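PDB 6K2L: siderophore-interacting protein from Aeromonas hydrophila, which binds flavin-adenine dinucleotide and probably reduces ferric siderophores so that their iron is released inside the cell. Local coordinates for residues 19-22 against 23-27; 145-148 against 149-153; 157-160 against 161-164; 169-172 against 173-177; 179-182 against 183-187. The protein carries 1 engineered substitution. One frame throughout, in Å; residues are numbered along the deposited sequence.

Contact 1: 19-22 against 23-27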
# COMPACT_ATOMS: atom_id res chain seq x y z
N GLN A 19 -17.51 -9.90 -5.04
CA GLN A 19 -16.76 -10.53 -6.11
C GLN A 19 -16.11 -11.79 -5.57
O GLN A 19 -15.55 -11.79 -4.47
CB GLN A 19 -15.70 -9.55 -6.66
CG GLN A 19 -14.58 -10.24 -7.39
CD GLN A 19 -13.67 -9.25 -8.08
OE1 GLN A 19 -13.29 -8.22 -7.50
NE2 GLN A 19 -13.30 -9.56 -9.33
N ASP A 20 -16.17 -12.87 -6.33
CA ASP A 20 -15.54 -14.11 -5.89
C ASP A 20 -14.22 -14.26 -6.66
O ASP A 20 -14.21 -14.66 -7.82
CB ASP A 20 -16.48 -15.29 -6.10
CG ASP A 20 -17.47 -15.46 -4.95
OD1 ASP A 20 -17.52 -14.57 -4.06
OD2 ASP A 20 -18.20 -16.48 -4.94
N VAL A 21 -13.11 -13.92 -5.99
CA VAL A 21 -11.81 -14.03 -6.65
C VAL A 21 -11.43 -15.49 -6.81
O VAL A 21 -10.64 -15.85 -7.68
CB VAL A 21 -10.72 -13.25 -5.89
CG1 VAL A 21 -11.22 -11.88 -5.49
CG2 VAL A 21 -10.30 -14.04 -4.71
N SER A 22 -12.00 -16.34 -5.99
CA SER A 22 -11.90 -17.78 -6.09
C SER A 22 -13.17 -18.29 -5.44
O SER A 22 -13.90 -17.50 -4.83
CB SER A 22 -10.62 -18.30 -5.41
OG SER A 22 -10.80 -18.51 -4.02
N PRO A 23 -13.50 -19.57 -5.60
CA PRO A 23 -14.78 -20.06 -5.05
C PRO A 23 -14.94 -19.91 -3.54
O PRO A 23 -16.08 -19.80 -3.06
CB PRO A 23 -14.78 -21.54 -5.47
CG PRO A 23 -14.00 -21.55 -6.72
CD PRO A 23 -12.90 -20.55 -6.52
N HIS A 24 -13.86 -19.91 -2.77
CA HIS A 24 -13.95 -19.77 -1.32
C HIS A 24 -13.22 -18.53 -0.80
O HIS A 24 -12.76 -18.51 0.34
CB HIS A 24 -13.42 -21.02 -0.61
CG HIS A 24 -14.23 -22.23 -0.88
ND1 HIS A 24 -14.12 -22.95 -2.05
CD2 HIS A 24 -15.19 -22.84 -0.15
CE1 HIS A 24 -14.97 -23.97 -2.02
NE2 HIS A 24 -15.63 -23.93 -0.88
N LEU A 25 -13.13 -17.50 -1.61
CA LEU A 25 -12.55 -16.23 -1.19
C LEU A 25 -13.38 -15.12 -1.81
O LEU A 25 -13.38 -14.94 -3.03
CB LEU A 25 -11.07 -16.13 -1.57
CG LEU A 25 -10.36 -15.02 -0.78
CD1 LEU A 25 -10.27 -15.38 0.72
CD2 LEU A 25 -8.99 -14.64 -1.36
N ARG A 26 -14.10 -14.39 -0.98
CA ARG A 26 -15.10 -13.44 -1.46
C ARG A 26 -14.67 -12.03 -1.08
O ARG A 26 -14.55 -11.71 0.11
CB ARG A 26 -16.47 -13.78 -0.88
CG ARG A 26 -17.57 -12.87 -1.37
CD ARG A 26 -18.93 -13.39 -0.96
NE ARG A 26 -19.38 -14.37 -1.94
CZ ARG A 26 -20.22 -15.37 -1.68
NH1 ARG A 26 -20.74 -15.50 -0.47
NH2 ARG A 26 -20.55 -16.21 -2.64
N ARG A 27 -14.41 -11.19 -2.08
CA ARG A 27 -13.96 -9.82 -1.88
C ARG A 27 -15.18 -8.91 -1.80
O ARG A 27 -15.87 -8.70 -2.81
CB ARG A 27 -13.04 -9.36 -3.02
CG ARG A 27 -12.70 -7.86 -3.00
CD ARG A 27 -11.35 -7.57 -3.70
NE ARG A 27 -10.37 -8.59 -3.36
CZ ARG A 27 -9.44 -9.07 -4.18
NH1 ARG A 27 -9.33 -8.61 -5.42
NH2 ARG A 27 -8.62 -10.03 -3.74
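Asp20 and Arg26 meet side-on on one face of a beta hairpin, their carboxylate and guanidinium planes turned only 17° apart. The arginine uses two nitrogens, one for each carboxylate oxygen: NE of Arg26 is 2.8 Å from OD1 of Asp20 in a salt bridge, and NH2 gives a longer bond to OD2. Each oxygen accepts on its syn lone pair, and each lies somewhat tilted from the guanidinium plane. A bend at chi3 (-84°) turns the end of the Arg26 chain back along the carboxylate; its NH1 is held by Ala112 O.

Val21 meets Arg27 quite differently, crossing it at about a right angle. Its CG1 sits over the centre of one guanidinium face, 3.6 Å from CZ of Arg27, while NE of this arginine is bridged to Asp98. The other branch of Val21, CG2, packs 3.6 Å from CD2 of Leu25.

Both Val21 and Ser22 face Leu25, a classic beta bulge that shifts the register by one residue just before a type I turn from Ser22 to Leu25. On the far side of the bulge from the turn, the amide of Arg27 gives a 2.7 Å bond to O of Gln19. The hairpin joins strands 11-20 and 25-31 of the antiparallel barrel; its turn leans on the loop after strand 163-170, where Asp175 takes hydrogen bonds from Ser22 OG and His24 N.

Contact 2: 145-148 against 149-153. With FAD (flavin-adenine dinucleotide), chain C.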
# COMPACT_ATOMS: atom_id res chain seq x y z
N LEU A 145 -6.23 -19.62 3.64
CA LEU A 145 -7.10 -18.62 3.03
C LEU A 145 -7.41 -17.45 3.97
O LEU A 145 -7.68 -16.34 3.49
CB LEU A 145 -8.42 -19.24 2.58
CG LEU A 145 -8.31 -19.93 1.23
CD1 LEU A 145 -9.67 -20.46 0.82
CD2 LEU A 145 -7.74 -18.98 0.19
N THR A 146 -7.42 -17.66 5.30
CA THR A 146 -7.67 -16.52 6.17
C THR A 146 -6.51 -15.54 6.20
O THR A 146 -6.72 -14.36 6.52
CB THR A 146 -7.97 -16.99 7.59
OG1 THR A 146 -6.80 -17.56 8.15
CG2 THR A 146 -9.06 -18.01 7.58
N ALA A 147 -5.31 -15.99 5.83
CA ALA A 147 -4.11 -15.17 5.77
C ALA A 147 -3.76 -14.75 4.35
O ALA A 147 -2.86 -13.93 4.17
CB ALA A 147 -2.93 -15.94 6.39
N LEU A 148 -4.45 -15.28 3.35
CA LEU A 148 -4.15 -14.89 1.97
C LEU A 148 -4.44 -13.42 1.68
O LEU A 148 -3.72 -12.83 0.85
CB LEU A 148 -4.91 -15.81 1.01
CG LEU A 148 -4.56 -15.65 -0.46
CD1 LEU A 148 -3.05 -15.65 -0.59
CD2 LEU A 148 -5.22 -16.71 -1.37
N PRO A 149 -5.45 -12.78 2.24
CA PRO A 149 -5.61 -11.34 1.94
C PRO A 149 -4.46 -10.48 2.46
O PRO A 149 -3.99 -9.60 1.73
CB PRO A 149 -6.96 -11.01 2.58
CG PRO A 149 -7.69 -12.35 2.55
CD PRO A 149 -6.65 -13.34 2.88
N ALA A 150 -3.97 -10.75 3.67
CA ALA A 150 -2.80 -10.07 4.23
C ALA A 150 -1.54 -10.32 3.42
O ALA A 150 -0.80 -9.38 3.11
CB ALA A 150 -2.56 -10.54 5.66
N ILE A 151 -1.27 -11.59 3.10
CA ILE A 151 -0.11 -11.93 2.29
C ILE A 151 -0.21 -11.32 0.88
O ILE A 151 0.80 -10.88 0.33
CB ILE A 151 0.07 -13.46 2.25
CG1 ILE A 151 0.40 -13.95 3.65
CG2 ILE A 151 1.16 -13.84 1.24
CD1 ILE A 151 0.39 -15.49 3.79
N SER A 152 -1.40 -11.24 0.29
CA SER A 152 -1.54 -10.58 -1.01
C SER A 152 -1.26 -9.09 -0.91
O SER A 152 -0.55 -8.51 -1.75
CB SER A 152 -2.94 -10.82 -1.57
OG SER A 152 -3.27 -12.19 -1.60
N ALA A 153 -1.85 -8.46 0.11
CA ALA A 153 -1.62 -7.04 0.36
C ALA A 153 -0.14 -6.74 0.58
O ALA A 153 0.36 -5.72 0.09
CB ALA A 153 -2.45 -6.57 1.56
PA FAD C . -16.58 -18.33 14.01
O1A FAD C . -17.92 -17.94 14.55
O2A FAD C . -15.37 -17.66 14.68
O5B FAD C . -16.24 -19.91 14.11
C5B FAD C . -17.20 -20.92 13.70
C4B FAD C . -16.53 -22.23 13.37
O4B FAD C . -15.96 -22.18 12.04
C3B FAD C . -15.40 -22.70 14.28
O3B FAD C . -15.43 -24.12 14.40
C2B FAD C . -14.15 -22.21 13.54
O2B FAD C . -12.97 -22.97 13.79
C1B FAD C . -14.56 -22.37 12.09
N9A FAD C . -13.98 -21.38 11.22
C8A FAD C . -13.82 -20.04 11.49
N7A FAD C . -13.29 -19.36 10.50
C5A FAD C . -13.10 -20.31 9.51
C6A FAD C . -12.58 -20.23 8.20
N6A FAD C . -12.17 -19.09 7.65
N1A FAD C . -12.52 -21.37 7.48
C2A FAD C . -12.95 -22.51 8.03
N3A FAD C . -13.47 -22.70 9.25
C4A FAD C . -13.53 -21.56 9.94
N1 FAD C . -10.36 -14.33 8.20
C2 FAD C . -10.75 -14.03 6.93
O2 FAD C . -11.59 -14.71 6.32
N3 FAD C . -10.20 -12.95 6.27
C4 FAD C . -9.25 -12.09 6.78
O4 FAD C . -8.84 -11.15 6.10
C4X FAD C . -8.85 -12.40 8.14
N5 FAD C . -7.95 -11.62 8.72
C5X FAD C . -7.57 -11.92 10.00
C6 FAD C . -6.61 -11.13 10.62
C7 FAD C . -6.17 -11.40 11.91
C7M FAD C . -5.14 -10.50 12.54
C8 FAD C . -6.73 -12.48 12.62
C8M FAD C . -6.31 -12.79 14.04
C9 FAD C . -7.70 -13.27 12.01
C9A FAD C . -8.12 -13.00 10.71
N10 FAD C . -9.08 -13.81 10.07
C10 FAD C . -9.46 -13.54 8.77
C1' FAD C . -9.66 -14.98 10.76
C2' FAD C . -11.12 -14.81 11.16
O2' FAD C . -11.27 -13.90 12.25
C3' FAD C . -11.67 -16.19 11.56
O3' FAD C . -11.83 -16.97 10.38
C4' FAD C . -13.00 -16.15 12.32
O4' FAD C . -13.10 -17.33 13.11
C5' FAD C . -14.17 -16.01 11.37
O5' FAD C . -15.37 -15.80 12.13
P FAD C . -16.71 -16.56 11.78
O1P FAD C . -17.82 -15.82 12.53
O2P FAD C . -16.91 -16.70 10.34
O3P FAD C . -16.50 -18.00 12.45
O HOH W 1 -5.65 -12.02 5.89
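Leu148 and Pro149 bury the most surface here, with Ala147 next, at the point where the chain leaves a loop and enters a helix. Leu148 supplies a carbonyl oxygen that Ser152 grips twice. The amide N of Ser152 lies 2.9 Å from O of Leu148, and its hydroxyl OG comes to 2.6 Å from the same atom; the two donors arrive from opposite faces of the carbonyl plane. The serine hydroxyl is brought back to the preceding turn because OG stands anti to its own carbonyl carbon (chi1 -53°). The same hydroxyl touches the Leu148 side chain, with CD1 of Leu148 3.6 Å from OG of Ser152.

Pro149 has no amide hydrogen to offer, which suits the first turn of a helix. Its ring is tucked beside Leu148, CD of Pro149 lying 3.6 Å from CB of Leu148, and its outer carbons turn toward the flavin, with CG of Pro149 3.9 Å from O4 of FAD. Ala147 opens the helical bonding: its carbonyl O takes a nearly straight bond of 3.0 Å from N of Ile151, whose side chain folds over that oxygen.

A water bridges the helix start and the cofactor, donating to Thr146 O, accepting from Ala150 N, and reaching FAD O4 weakly. Thr146 sets CB against the flavin at N1 and CG2 against the adenine amino group N6A, and its OG1 bonds to Asp144. This buried strand-loop-helix junction after strand 138-144 gives one wall of the FAD pocket, the barrel another, consistent with a ferredoxin-reductase-like arrangement.

Contact 3: 157-160 against 161-164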
# COMPACT_ATOMS: atom_id res chain seq x y z
N VAL A 157 3.44 -4.85 -2.30
CA VAL A 157 4.30 -3.70 -2.04
C VAL A 157 5.72 -4.13 -1.65
O VAL A 157 6.46 -3.36 -1.05
CB VAL A 157 3.68 -2.78 -0.98
CG1 VAL A 157 2.29 -2.38 -1.39
CG2 VAL A 157 3.68 -3.46 0.35
N MET A 158 6.09 -5.37 -1.94
CA MET A 158 7.46 -5.86 -1.78
C MET A 158 8.34 -5.35 -2.92
O MET A 158 7.91 -5.31 -4.08
CB MET A 158 7.50 -7.39 -1.77
CG MET A 158 6.98 -8.11 -0.54
SD MET A 158 7.45 -9.86 -0.52
CE MET A 158 6.59 -10.44 -1.89
N PRO A 159 9.59 -4.98 -2.62
CA PRO A 159 10.50 -4.53 -3.69
C PRO A 159 10.83 -5.66 -4.65
O PRO A 159 10.83 -6.83 -4.28
CB PRO A 159 11.76 -4.09 -2.93
CG PRO A 159 11.27 -3.82 -1.54
CD PRO A 159 10.19 -4.82 -1.29
N ALA A 160 11.15 -5.27 -5.88
CA ALA A 160 11.34 -6.24 -6.95
C ALA A 160 12.49 -7.19 -6.68
O ALA A 160 12.50 -8.31 -7.21
CB ALA A 160 11.54 -5.50 -8.26
N ASP A 161 13.46 -6.79 -5.84
CA ASP A 161 14.58 -7.67 -5.48
C ASP A 161 14.39 -8.42 -4.16
O ASP A 161 15.32 -9.10 -3.71
CB ASP A 161 15.88 -6.86 -5.42
CG ASP A 161 15.80 -5.69 -4.44
OD1 ASP A 161 14.67 -5.35 -4.01
OD2 ASP A 161 16.86 -5.11 -4.12
N ALA A 162 13.22 -8.32 -3.52
CA ALA A 162 12.96 -9.12 -2.34
C ALA A 162 13.09 -10.60 -2.67
O ALA A 162 12.91 -11.02 -3.82
CB ALA A 162 11.58 -8.84 -1.78
N ARG A 163 13.43 -11.40 -1.66
CA ARG A 163 13.62 -12.83 -1.83
C ARG A 163 12.88 -13.57 -0.73
O ARG A 163 12.53 -13.00 0.30
CB ARG A 163 15.10 -13.20 -1.80
CG ARG A 163 15.86 -12.60 -2.94
CD ARG A 163 17.11 -13.39 -3.23
NE ARG A 163 16.83 -14.64 -3.93
CZ ARG A 163 16.61 -14.77 -5.24
NH1 ARG A 163 16.64 -13.69 -6.03
NH2 ARG A 163 16.39 -15.97 -5.75
N GLY A 164 12.65 -14.84 -0.95
CA GLY A 164 12.13 -15.66 0.11
C GLY A 164 11.28 -16.79 -0.41
O GLY A 164 11.38 -17.21 -1.56
O HOH W 2 13.39 -10.69 -6.38
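Pro159 and Ala162 close a type I beta turn, with the amide N of Ala162 2.9 Å from O of Pro159. The N-H points well at its acceptor (164°), but it comes from above the carbonyl plane, 55° out of it, and so does not lie on a lone pair. The methyl of Ala162 flanks this same bond, its CB 3.3 Å from O of Pro159.

Within the turn Asp161 folds back over the proline. Its CG lies between the backbone N and the carbonyl carbon (chi1 57°), a rotation that carries OD1 of Asp161 to 3.3 Å from CB of Pro159. Carboxylate oxygen and ring carbon thus touch without a polar bond. On the apolar side, CB of Met158 and CB of Ala162 are 4.3 Å apart, and CD of Pro159 lies at a similar distance from the alanine methyl.

A water braces the turn from outside the closing bond. It donates to two carbonyls, 2.7 Å from O of Ala160 and 2.6 Å from O of Ala162, tying the first corner residue, Ala160, to Ala162, which leads into the strand.

Farther out, Met158 packs on Leu133, Leu181 and Pro182 and on Tyr139 and Met141 of strand 138-144, while Ala162 also rests on Tyr139. The turn therefore links the loop after helix 148-155 to strand 163-170, which runs between strands 138-144 and 185-191 in the parallel sheet.

Contact 4: 169-172 against 173-177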
# COMPACT_ATOMS: atom_id res chain seq x y z
N LEU A 169 -1.69 -23.13 2.49
CA LEU A 169 -2.61 -24.26 2.59
C LEU A 169 -4.04 -23.80 2.27
O LEU A 169 -4.60 -22.96 2.98
CB LEU A 169 -2.54 -24.88 3.98
CG LEU A 169 -3.30 -26.19 4.27
CD1 LEU A 169 -2.99 -27.28 3.21
CD2 LEU A 169 -3.05 -26.77 5.70
N VAL A 170 -4.63 -24.34 1.20
CA VAL A 170 -6.02 -24.06 0.80
C VAL A 170 -6.84 -25.35 0.87
O VAL A 170 -6.28 -26.46 0.72
CB VAL A 170 -6.10 -23.46 -0.62
CG1 VAL A 170 -5.49 -22.08 -0.67
CG2 VAL A 170 -5.42 -24.37 -1.65
N PRO A 171 -8.17 -25.27 1.07
CA PRO A 171 -8.98 -26.50 1.18
C PRO A 171 -9.30 -27.18 -0.15
O PRO A 171 -9.60 -28.38 -0.17
CB PRO A 171 -10.26 -25.99 1.86
CG PRO A 171 -10.39 -24.59 1.40
CD PRO A 171 -8.98 -24.06 1.31
N TYR A 172 -9.26 -26.44 -1.26
CA TYR A 172 -9.58 -27.01 -2.57
C TYR A 172 -8.65 -26.45 -3.64
O TYR A 172 -8.17 -25.32 -3.56
CB TYR A 172 -11.03 -26.72 -2.98
CG TYR A 172 -12.09 -27.34 -2.10
CD1 TYR A 172 -12.39 -28.69 -2.18
CD2 TYR A 172 -12.81 -26.55 -1.20
CE1 TYR A 172 -13.38 -29.26 -1.38
CE2 TYR A 172 -13.80 -27.11 -0.39
CZ TYR A 172 -14.08 -28.47 -0.50
OH TYR A 172 -15.05 -29.04 0.28
N GLN A 173 -8.47 -27.25 -4.70
CA GLN A 173 -7.61 -26.88 -5.82
C GLN A 173 -8.08 -25.62 -6.53
O GLN A 173 -7.26 -24.87 -7.05
CB GLN A 173 -7.50 -28.06 -6.81
CG GLN A 173 -6.82 -27.73 -8.14
CD GLN A 173 -5.27 -27.67 -8.04
OE1 GLN A 173 -4.65 -28.41 -7.25
NE2 GLN A 173 -4.64 -26.80 -8.85
N GLU A 174 -9.39 -25.35 -6.55
CA GLU A 174 -9.90 -24.18 -7.26
C GLU A 174 -9.61 -22.86 -6.55
O GLU A 174 -9.83 -21.79 -7.15
CB GLU A 174 -11.41 -24.29 -7.48
CG GLU A 174 -11.81 -25.31 -8.53
CD GLU A 174 -11.96 -26.73 -7.98
OE1 GLU A 174 -12.62 -27.53 -8.68
OE2 GLU A 174 -11.45 -27.04 -6.86
N ASP A 175 -9.14 -22.89 -5.30
CA ASP A 175 -8.83 -21.68 -4.55
C ASP A 175 -7.37 -21.26 -4.68
O ASP A 175 -7.00 -20.18 -4.20
CB ASP A 175 -9.25 -21.85 -3.10
CG ASP A 175 -10.78 -21.85 -2.95
OD1 ASP A 175 -11.40 -20.80 -3.25
OD2 ASP A 175 -11.38 -22.89 -2.58
N VAL A 176 -6.55 -22.07 -5.35
CA VAL A 176 -5.25 -21.62 -5.82
C VAL A 176 -5.47 -20.50 -6.83
O VAL A 176 -6.32 -20.61 -7.73
CB VAL A 176 -4.46 -22.78 -6.44
CG1 VAL A 176 -3.19 -22.27 -7.10
CG2 VAL A 176 -4.12 -23.82 -5.38
N GLN A 177 -4.73 -19.42 -6.68
CA GLN A 177 -4.95 -18.26 -7.52
C GLN A 177 -3.61 -17.64 -7.85
O GLN A 177 -2.58 -17.99 -7.27
CB GLN A 177 -5.87 -17.24 -6.84
CG GLN A 177 -5.88 -17.31 -5.34
CD GLN A 177 -6.72 -16.21 -4.69
OE1 GLN A 177 -6.45 -15.01 -4.87
NE2 GLN A 177 -7.74 -16.62 -3.92
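Gln173, directly after Tyr172, begins a short 3-10 segment whose turn is closed when the amide N of Asp175 comes to 3.1 Å from O of Tyr172. This hydrogen bond comes in over the carbonyl, as in other tight turns. Glu174 follows; its chain bends at chi2 (87°), bringing carboxylate oxygen OE2 back to 3.9 Å from CB of Tyr172.

The side chains of Asp175 and Tyr172 lie side by side and point the same way, ring and carboxylate planes 48° apart, with OD2 of Asp175 near the plane of the tyrosine ring at its edge. The carboxylate is held from outside the turn: OD1 is engaged by Ser22 and His24 of the hairpin, and the Tyr172 ring meets that of His24.

Val176 follows and crosses Val170 at about a right angle, the two CG2 methyls of Val170 and Val176 4.0 Å apart. Both valines also pack on Trp189 of strand 185-191. The 3-10 turn thus follows the end of strand 163-170 as the chain sets out toward strand 185-191, its neighbour in the parallel sheet, and it abuts the hairpin of strands 11-20 and 25-31.

Contact 5: 179-182 against 183-187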
# COMPACT_ATOMS: atom_id res chain seq x y z
N LEU A 179 -0.85 -14.96 -7.62
CA LEU A 179 -0.34 -13.89 -6.76
C LEU A 179 0.97 -13.52 -7.44
O LEU A 179 1.94 -14.27 -7.32
CB LEU A 179 -0.09 -14.36 -5.34
CG LEU A 179 -1.13 -14.90 -4.37
CD1 LEU A 179 -0.55 -14.69 -2.99
CD2 LEU A 179 -2.53 -14.27 -4.48
N SER A 180 1.00 -12.41 -8.18
CA SER A 180 2.27 -12.04 -8.77
C SER A 180 3.19 -11.53 -7.65
O SER A 180 2.79 -10.71 -6.82
CB SER A 180 2.11 -11.00 -9.89
OG SER A 180 3.36 -10.73 -10.53
N LEU A 181 4.40 -12.08 -7.61
CA LEU A 181 5.39 -11.87 -6.57
C LEU A 181 6.69 -11.38 -7.22
O LEU A 181 6.86 -11.55 -8.43
CB LEU A 181 5.64 -13.19 -5.84
CG LEU A 181 4.56 -13.82 -4.96
CD1 LEU A 181 5.06 -15.19 -4.60
CD2 LEU A 181 4.30 -13.00 -3.68
N PRO A 182 7.61 -10.78 -6.46
CA PRO A 182 8.97 -10.58 -6.98
C PRO A 182 9.53 -11.91 -7.47
O PRO A 182 9.21 -12.96 -6.91
CB PRO A 182 9.75 -10.06 -5.77
CG PRO A 182 8.73 -9.52 -4.84
CD PRO A 182 7.43 -10.24 -5.10
N ALA A 183 10.35 -11.85 -8.52
CA ALA A 183 10.86 -13.08 -9.12
C ALA A 183 11.60 -13.93 -8.10
O ALA A 183 11.57 -15.17 -8.18
CB ALA A 183 11.77 -12.76 -10.31
N GLY A 184 12.27 -13.30 -7.14
CA GLY A 184 13.00 -14.03 -6.12
C GLY A 184 12.19 -14.62 -4.99
O GLY A 184 12.77 -15.20 -4.08
N VAL A 185 10.86 -14.50 -5.00
CA VAL A 185 10.03 -15.09 -3.96
C VAL A 185 9.34 -16.33 -4.52
O VAL A 185 8.52 -16.25 -5.45
CB VAL A 185 9.02 -14.09 -3.39
CG1 VAL A 185 8.01 -14.79 -2.49
CG2 VAL A 185 9.73 -12.98 -2.62
N THR A 186 9.68 -17.48 -3.95
CA THR A 186 9.00 -18.74 -4.20
C THR A 186 7.54 -18.70 -3.74
O THR A 186 7.22 -18.14 -2.69
CB THR A 186 9.75 -19.83 -3.43
OG1 THR A 186 10.91 -20.24 -4.18
CG2 THR A 186 8.86 -20.99 -3.10
N LEU A 187 6.64 -19.32 -4.51
CA LEU A 187 5.26 -19.53 -4.06
C LEU A 187 4.88 -20.99 -4.27
O LEU A 187 4.98 -21.50 -5.39
CB LEU A 187 4.29 -18.63 -4.81
CG LEU A 187 2.81 -18.78 -4.45
CD1 LEU A 187 2.57 -18.72 -2.93
CD2 LEU A 187 2.05 -17.67 -5.16
O HOH W 3 8.14 -15.48 -8.21
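The carbonyl oxygen of Pro182 is approached by two groups, one from the backbone and one from solvent. N of Val185 lies 3.0 Å from O of Pro182, in a straight N-H bond (167°) that closes a type I beta turn; the donor reaches the oxygen from over the flat face of the peptide. A water lies 3.0 Å from the same O of Pro182 and 2.9 Å from O of Val185, placed to bridge the two carbonyls, although more acceptors surround it than it has protons.

Next to this polar corner lies an apolar cluster formed by Leu181. Its CG is anti to the carbonyl carbon (chi1 -69°), and CD1 is the branch that does the touching. That methyl fits between two residues of the following strand, 3.6 Å from CG1 of Val185 and 3.5 Å from CB of Leu187, and the leucine crosses both side chains at about a right angle. Leu187 extends the cluster through CD2, 3.9 Å from CB of Leu179. CG of Pro182 lies more loosely, 4.2 Å from CG2 of Val185.

Ile166 of strand 163-170 supports Leu181, Val185 and Leu187 alike, and Met158 packs on Leu181, Pro182 and Val185. One backbone bond, probably helped by the water, therefore fixes the reversal of the chain, while its approach to the edge strand 185-191 rests on branched aliphatic groups that interlock without directional bonds.

Contacts 2 to 5 follow the chain through the parallel-sheet domain, while contact 1 belongs to the barrel. Contact 2 contributes Thr146 and Pro149 to the FAD pocket, and contact 1 lies beside it, centres 12 Å apart, His24 and Leu25 packing on Leu145. Contacts 1 and 4 touch across the two domains, centres 11 Å apart, with Pro23 CD 3.4 Å from Glu174 O. Contacts 3 and 5, with centres 8 Å apart, share neighbouring strands, Gly164 O being 2.9 Å from Thr186 N. Contact 5 reaches contact 2 through Leu179 against Leu148 and Ser152, yet the Leu179 side chain remains about 13 Å from FAD.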